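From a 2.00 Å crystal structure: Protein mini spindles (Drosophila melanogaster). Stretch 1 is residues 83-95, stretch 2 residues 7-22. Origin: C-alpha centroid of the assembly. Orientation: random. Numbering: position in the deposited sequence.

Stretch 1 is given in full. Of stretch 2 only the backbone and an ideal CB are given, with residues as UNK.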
# COMPACT_ATOMS: atom_id res chain seq x y z
N LYS A 83 -1.92 -22.77 -2.47
CA LYS A 83 -2.35 -23.05 -1.10
C LYS A 83 -1.25 -22.63 -0.12
O LYS A 83 -1.49 -21.91 0.86
CB LYS A 83 -2.71 -24.53 -0.93
CG LYS A 83 -3.52 -24.86 0.32
CD LYS A 83 -4.27 -23.65 0.89
CE LYS A 83 -5.20 -24.06 2.04
NZ LYS A 83 -5.78 -22.87 2.73
N ALA A 84 -0.03 -23.07 -0.40
CA ALA A 84 1.11 -22.75 0.43
C ALA A 84 1.37 -21.23 0.50
O ALA A 84 1.60 -20.68 1.57
CB ALA A 84 2.35 -23.48 -0.07
N LEU A 85 1.30 -20.56 -0.65
CA LEU A 85 1.42 -19.09 -0.68
C LEU A 85 0.44 -18.48 0.31
O LEU A 85 0.85 -17.72 1.19
CB LEU A 85 1.19 -18.53 -2.10
CG LEU A 85 1.52 -17.03 -2.29
CD1 LEU A 85 0.40 -16.13 -1.79
CD2 LEU A 85 2.80 -16.72 -1.56
N VAL A 86 -0.84 -18.83 0.21
CA VAL A 86 -1.85 -18.29 1.13
C VAL A 86 -1.55 -18.58 2.61
O VAL A 86 -1.70 -17.71 3.47
CB VAL A 86 -3.26 -18.82 0.78
CG1 VAL A 86 -4.29 -18.38 1.84
CG2 VAL A 86 -3.68 -18.33 -0.61
N CYS A 87 -1.15 -19.82 2.90
CA CYS A 87 -0.72 -20.20 4.24
C CYS A 87 0.45 -19.34 4.77
O CYS A 87 0.61 -19.16 5.99
CB CYS A 87 -0.33 -21.68 4.26
SG CYS A 87 -1.74 -22.79 4.04
N ASN A 88 1.29 -18.83 3.86
CA ASN A 88 2.43 -18.04 4.28
C ASN A 88 2.33 -16.58 3.81
O ASN A 88 3.31 -15.84 3.84
CB ASN A 88 3.72 -18.68 3.77
CG ASN A 88 3.98 -20.04 4.40
OD1 ASN A 88 4.64 -20.13 5.42
ND2 ASN A 88 3.46 -21.10 3.78
N LEU A 89 1.14 -16.15 3.40
CA LEU A 89 0.97 -14.82 2.81
C LEU A 89 1.53 -13.69 3.67
O LEU A 89 2.18 -12.78 3.16
CB LEU A 89 -0.52 -14.55 2.54
CG LEU A 89 -0.86 -13.17 1.94
CD1 LEU A 89 -0.19 -12.96 0.55
CD2 LEU A 89 -2.40 -12.96 1.87
N ASP A 90 1.23 -13.75 4.96
CA ASP A 90 1.63 -12.70 5.89
C ASP A 90 3.16 -12.55 5.93
O ASP A 90 3.69 -11.42 5.96
CB ASP A 90 1.05 -12.97 7.30
CG ASP A 90 1.54 -14.30 7.91
OD1 ASP A 90 1.47 -15.35 7.23
OD2 ASP A 90 1.99 -14.28 9.08
N LEU A 91 3.89 -13.67 5.90
CA LEU A 91 5.35 -13.65 5.88
C LEU A 91 5.88 -13.05 4.58
O LEU A 91 6.84 -12.29 4.58
CB LEU A 91 5.92 -15.07 6.05
CG LEU A 91 5.44 -15.80 7.32
CD1 LEU A 91 5.89 -17.28 7.33
CD2 LEU A 91 6.01 -15.05 8.51
N ILE A 92 5.26 -13.43 3.47
CA ILE A 92 5.72 -12.95 2.16
C ILE A 92 5.44 -11.45 2.00
O ILE A 92 6.29 -10.72 1.47
CB ILE A 92 5.06 -13.72 1.01
CG1 ILE A 92 5.48 -15.20 1.04
CG2 ILE A 92 5.44 -13.12 -0.33
CD1 ILE A 92 6.97 -15.41 1.12
N LEU A 93 4.27 -11.00 2.46
CA LEU A 93 3.95 -9.57 2.43
C LEU A 93 4.96 -8.80 3.28
O LEU A 93 5.48 -7.77 2.83
CB LEU A 93 2.51 -9.29 2.90
CG LEU A 93 1.39 -9.82 1.98
CD1 LEU A 93 0.01 -9.57 2.58
CD2 LEU A 93 1.48 -9.22 0.54
N LYS A 94 5.26 -9.31 4.48
CA LYS A 94 6.26 -8.68 5.35
C LYS A 94 7.62 -8.59 4.69
O LYS A 94 8.30 -7.57 4.81
CB LYS A 94 6.40 -9.43 6.68
CG LYS A 94 5.27 -9.20 7.66
CD LYS A 94 5.42 -10.06 8.93
CE LYS A 94 4.32 -9.71 9.93
NZ LYS A 94 4.44 -10.49 11.20
N TRP A 95 8.03 -9.66 4.02
CA TRP A 95 9.35 -9.66 3.39
C TRP A 95 9.41 -8.59 2.28
O TRP A 95 10.42 -7.93 2.10
CB TRP A 95 9.70 -11.04 2.80
CG TRP A 95 11.05 -11.04 2.11
CD1 TRP A 95 12.28 -11.01 2.71
CD2 TRP A 95 11.29 -11.06 0.70
NE1 TRP A 95 13.27 -11.00 1.75
CE2 TRP A 95 12.70 -11.04 0.51
CE3 TRP A 95 10.47 -11.09 -0.44
CZ2 TRP A 95 13.28 -11.04 -0.75
CZ3 TRP A 95 11.06 -11.10 -1.70
CH2 TRP A 95 12.45 -11.07 -1.84
N UNK A 7 9.29 -24.63 -1.35
CA UNK A 7 9.66 -23.28 -0.93
C UNK A 7 8.85 -22.87 0.30
O UNK A 7 9.39 -22.36 1.29
CB UNK A 7 9.44 -22.28 -2.07
N UNK A 8 7.55 -23.09 0.22
CA UNK A 8 6.64 -22.70 1.28
C UNK A 8 5.85 -23.92 1.71
O UNK A 8 5.48 -24.75 0.88
CB UNK A 8 5.71 -21.57 0.83
N UNK A 9 5.58 -24.02 3.00
CA UNK A 9 4.87 -25.19 3.51
C UNK A 9 3.42 -24.82 3.82
O UNK A 9 3.15 -23.86 4.55
CB UNK A 9 5.56 -25.74 4.76
N UNK A 10 2.47 -25.56 3.25
CA UNK A 10 1.08 -25.40 3.62
C UNK A 10 0.89 -25.92 5.03
O UNK A 10 0.99 -27.12 5.28
CB UNK A 10 0.16 -26.12 2.64
N UNK A 11 0.67 -25.00 5.96
CA UNK A 11 0.44 -25.36 7.34
C UNK A 11 -0.47 -24.30 7.92
O UNK A 11 -0.89 -23.39 7.20
CB UNK A 11 1.75 -25.48 8.13
N UNK A 12 -0.77 -24.41 9.21
CA UNK A 12 -1.67 -23.46 9.85
C UNK A 12 -0.92 -22.55 10.81
O UNK A 12 -1.50 -22.01 11.76
CB UNK A 12 -2.79 -24.20 10.59
N UNK A 13 0.38 -22.38 10.59
CA UNK A 13 1.20 -21.59 11.49
C UNK A 13 0.81 -20.10 11.52
O UNK A 13 1.14 -19.39 12.47
CB UNK A 13 2.67 -21.73 11.09
N UNK A 14 0.09 -19.64 10.51
CA UNK A 14 -0.33 -18.25 10.49
C UNK A 14 -1.20 -17.93 11.70
O UNK A 14 -1.15 -16.83 12.25
CB UNK A 14 -1.08 -17.94 9.20
N UNK A 15 -2.00 -18.91 12.13
CA UNK A 15 -2.83 -18.71 13.31
C UNK A 15 -2.01 -18.29 14.52
O UNK A 15 -2.37 -17.33 15.22
CB UNK A 15 -3.61 -19.99 13.63
N UNK A 16 -0.90 -18.97 14.76
CA UNK A 16 -0.09 -18.66 15.92
C UNK A 16 0.60 -17.30 15.74
O UNK A 16 0.81 -16.57 16.71
CB UNK A 16 0.94 -19.76 16.16
N UNK A 17 0.93 -16.96 14.50
CA UNK A 17 1.59 -15.68 14.25
C UNK A 17 0.62 -14.54 14.53
O UNK A 17 0.99 -13.56 15.19
CB UNK A 17 2.11 -15.60 12.81
N UNK A 18 -0.61 -14.68 14.06
CA UNK A 18 -1.62 -13.66 14.31
C UNK A 18 -1.88 -13.53 15.81
O UNK A 18 -1.92 -12.42 16.35
CB UNK A 18 -2.92 -13.99 13.57
N UNK A 19 -2.01 -14.66 16.50
CA UNK A 19 -2.19 -14.64 17.97
C UNK A 19 -0.99 -14.00 18.69
O UNK A 19 -1.17 -13.15 19.58
CB UNK A 19 -2.40 -16.06 18.49
N UNK A 20 0.22 -14.39 18.30
CA UNK A 20 1.43 -13.77 18.85
C UNK A 20 1.37 -12.26 18.77
O UNK A 20 1.67 -11.57 19.74
CB UNK A 20 2.67 -14.28 18.11
N UNK A 21 0.96 -11.72 17.62
CA UNK A 21 0.94 -10.27 17.48
C UNK A 21 -0.16 -9.64 18.34
O UNK A 21 0.08 -8.65 19.04
CB UNK A 21 0.75 -9.89 16.01
N UNK A 22 -1.37 -10.22 18.29
CA UNK A 22 -2.49 -9.69 19.05
C UNK A 22 -2.18 -9.71 20.55
O UNK A 22 -2.54 -8.79 21.29
CB UNK A 22 -3.76 -10.49 18.75

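Position 7 has nothing of stretch 1 near its CB, so the contact leaves the choice open; it is L7, which touches none of these residues. At position 8 CA-to-CB points toward stretch 1, and the ideal CB lies 4.0 Å from A84 CB. The methyls of L85 and the side chain of I92 lie beyond, so a branched aliphatic residue or methionine would suit. The residue is L8: its CD1 reaches L85 CD2 at 3.9 Å and I92 CG1 at 4.3 Å.

Position 9 turns its CB away, so its backbone makes the contact and many side chains would do. N88 ND2 donates to the carbonyl O of position 9 at 2.9 Å, while also bonding A84 O within its own stretch; a water joins the backbone N to N88 OD1. The residue is C9. At position 10 the backbone runs close to A84, the two CA atoms being 4.1 Å apart, and the sideways CB is 4.1 Å from C87 SG. A small residue fits without needing a further partner: A10.

Position 11 has no atom of stretch 1 near its CB, but a polar side chain could reach back toward the helix that follows or to water. N11 does both: OD1 accepts from the backbone N of position 13 at 3.1 Å and lies 2.7 Å from a water oxygen that is also 2.8 Å from N88 OD1. Positions 12 and 13, S12 and A13, make no contact.

Position 14 points toward stretch 1, with its CB 3.8 Å from C87 O. The carbonyls near the helix end and the carboxylate of D90 favour a long donor, lysine or arginine. K14 settles among V86, C87, L89 and D90, and its NZ donates to V86 O at 2.8 Å. Positions 15 and 16 lie out of reach of stretch 1, which sets no demand there; they are N15 and Q16.

At position 17 CB points toward D90, 4.0 Å from OD2. The carboxylate of D90 calls for a cation, and arginine can engage both oxygens. In R17, NE bonds D90 OD2 at 2.7 Å and NH2 bonds D90 OD1 at 2.6 Å, a two-pronged salt bridge; NH2 also makes a weak bond to C87 O at 3.2 Å. L91 CD1 covers one face of the guanidinium.

Positions 18, 19 and 20 make no contact and are L18, L19 and D20. Position 21 points toward stretch 1, where K94 offers a positive charge, so an acid suits. E21 OE2 stays 4.0 Å from K94 NZ, beyond a salt bridge, but one water bonds both atoms. Position 22, Q22, is out of reach.

Stretch 2 7-22: LLCANSAKNQRLLDEQ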
# COMPACT_ATOMS: atom_id res chain seq x y z
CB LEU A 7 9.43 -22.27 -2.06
CG LEU A 7 10.30 -22.40 -3.31
CD1 LEU A 7 10.04 -21.22 -4.24
CD2 LEU A 7 11.78 -22.49 -2.96
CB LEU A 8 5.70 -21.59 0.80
CG LEU A 8 6.37 -20.28 0.39
CD1 LEU A 8 5.33 -19.31 -0.11
CD2 LEU A 8 7.14 -19.68 1.57
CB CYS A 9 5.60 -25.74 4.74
SG CYS A 9 4.76 -27.11 5.59
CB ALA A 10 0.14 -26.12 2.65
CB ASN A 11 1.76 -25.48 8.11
CG ASN A 11 2.59 -24.20 8.06
OD1 ASN A 11 2.05 -23.10 8.14
ND2 ASN A 11 3.91 -24.35 7.94
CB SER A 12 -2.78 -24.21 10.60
OG SER A 12 -2.21 -24.95 11.67
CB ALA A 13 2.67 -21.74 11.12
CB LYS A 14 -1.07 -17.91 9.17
CG LYS A 14 -1.40 -16.42 9.03
CD LYS A 14 -2.43 -16.17 7.91
CE LYS A 14 -1.79 -16.36 6.52
NZ LYS A 14 -2.85 -16.11 5.49
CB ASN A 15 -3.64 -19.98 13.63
CG ASN A 15 -4.71 -20.24 12.60
OD1 ASN A 15 -5.20 -19.32 11.95
ND2 ASN A 15 -5.05 -21.51 12.41
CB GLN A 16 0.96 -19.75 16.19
CG GLN A 16 1.61 -19.62 17.55
CD GLN A 16 0.58 -19.63 18.68
OE1 GLN A 16 -0.21 -20.58 18.81
NE2 GLN A 16 0.56 -18.56 19.48
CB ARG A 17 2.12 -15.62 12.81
CG ARG A 17 3.25 -16.64 12.54
CD ARG A 17 3.98 -16.31 11.24
NE ARG A 17 3.11 -16.47 10.07
CZ ARG A 17 3.00 -17.59 9.36
NH1 ARG A 17 3.67 -18.68 9.73
NH2 ARG A 17 2.20 -17.63 8.30
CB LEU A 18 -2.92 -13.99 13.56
CG LEU A 18 -2.92 -13.99 12.03
CD1 LEU A 18 -4.22 -14.57 11.49
CD2 LEU A 18 -2.72 -12.58 11.49
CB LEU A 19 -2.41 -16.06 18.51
CG LEU A 19 -3.79 -16.61 18.14
CD1 LEU A 19 -3.91 -18.07 18.50
CD2 LEU A 19 -4.89 -15.78 18.82
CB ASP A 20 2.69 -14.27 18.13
CG ASP A 20 3.06 -15.69 18.52
OD1 ASP A 20 2.48 -16.21 19.50
OD2 ASP A 20 3.91 -16.30 17.82
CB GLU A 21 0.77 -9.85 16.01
CG GLU A 21 1.32 -8.45 15.69
CD GLU A 21 1.22 -8.07 14.20
OE1 GLU A 21 0.10 -7.84 13.74
OE2 GLU A 21 2.26 -7.98 13.51
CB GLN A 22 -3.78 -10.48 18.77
CG GLN A 22 -4.34 -10.30 17.35
CD GLN A 22 -4.19 -8.87 16.87
OE1 GLN A 22 -3.27 -8.56 16.10
NE2 GLN A 22 -5.09 -7.99 17.32
O HOH W 1 6.39 -22.24 4.87
O HOH W 2 -0.85 -20.87 7.79
O HOH W 3 3.05 -20.59 7.66
O HOH W 4 3.07 -11.99 13.48
O HOH W 5 4.66 -8.93 13.48
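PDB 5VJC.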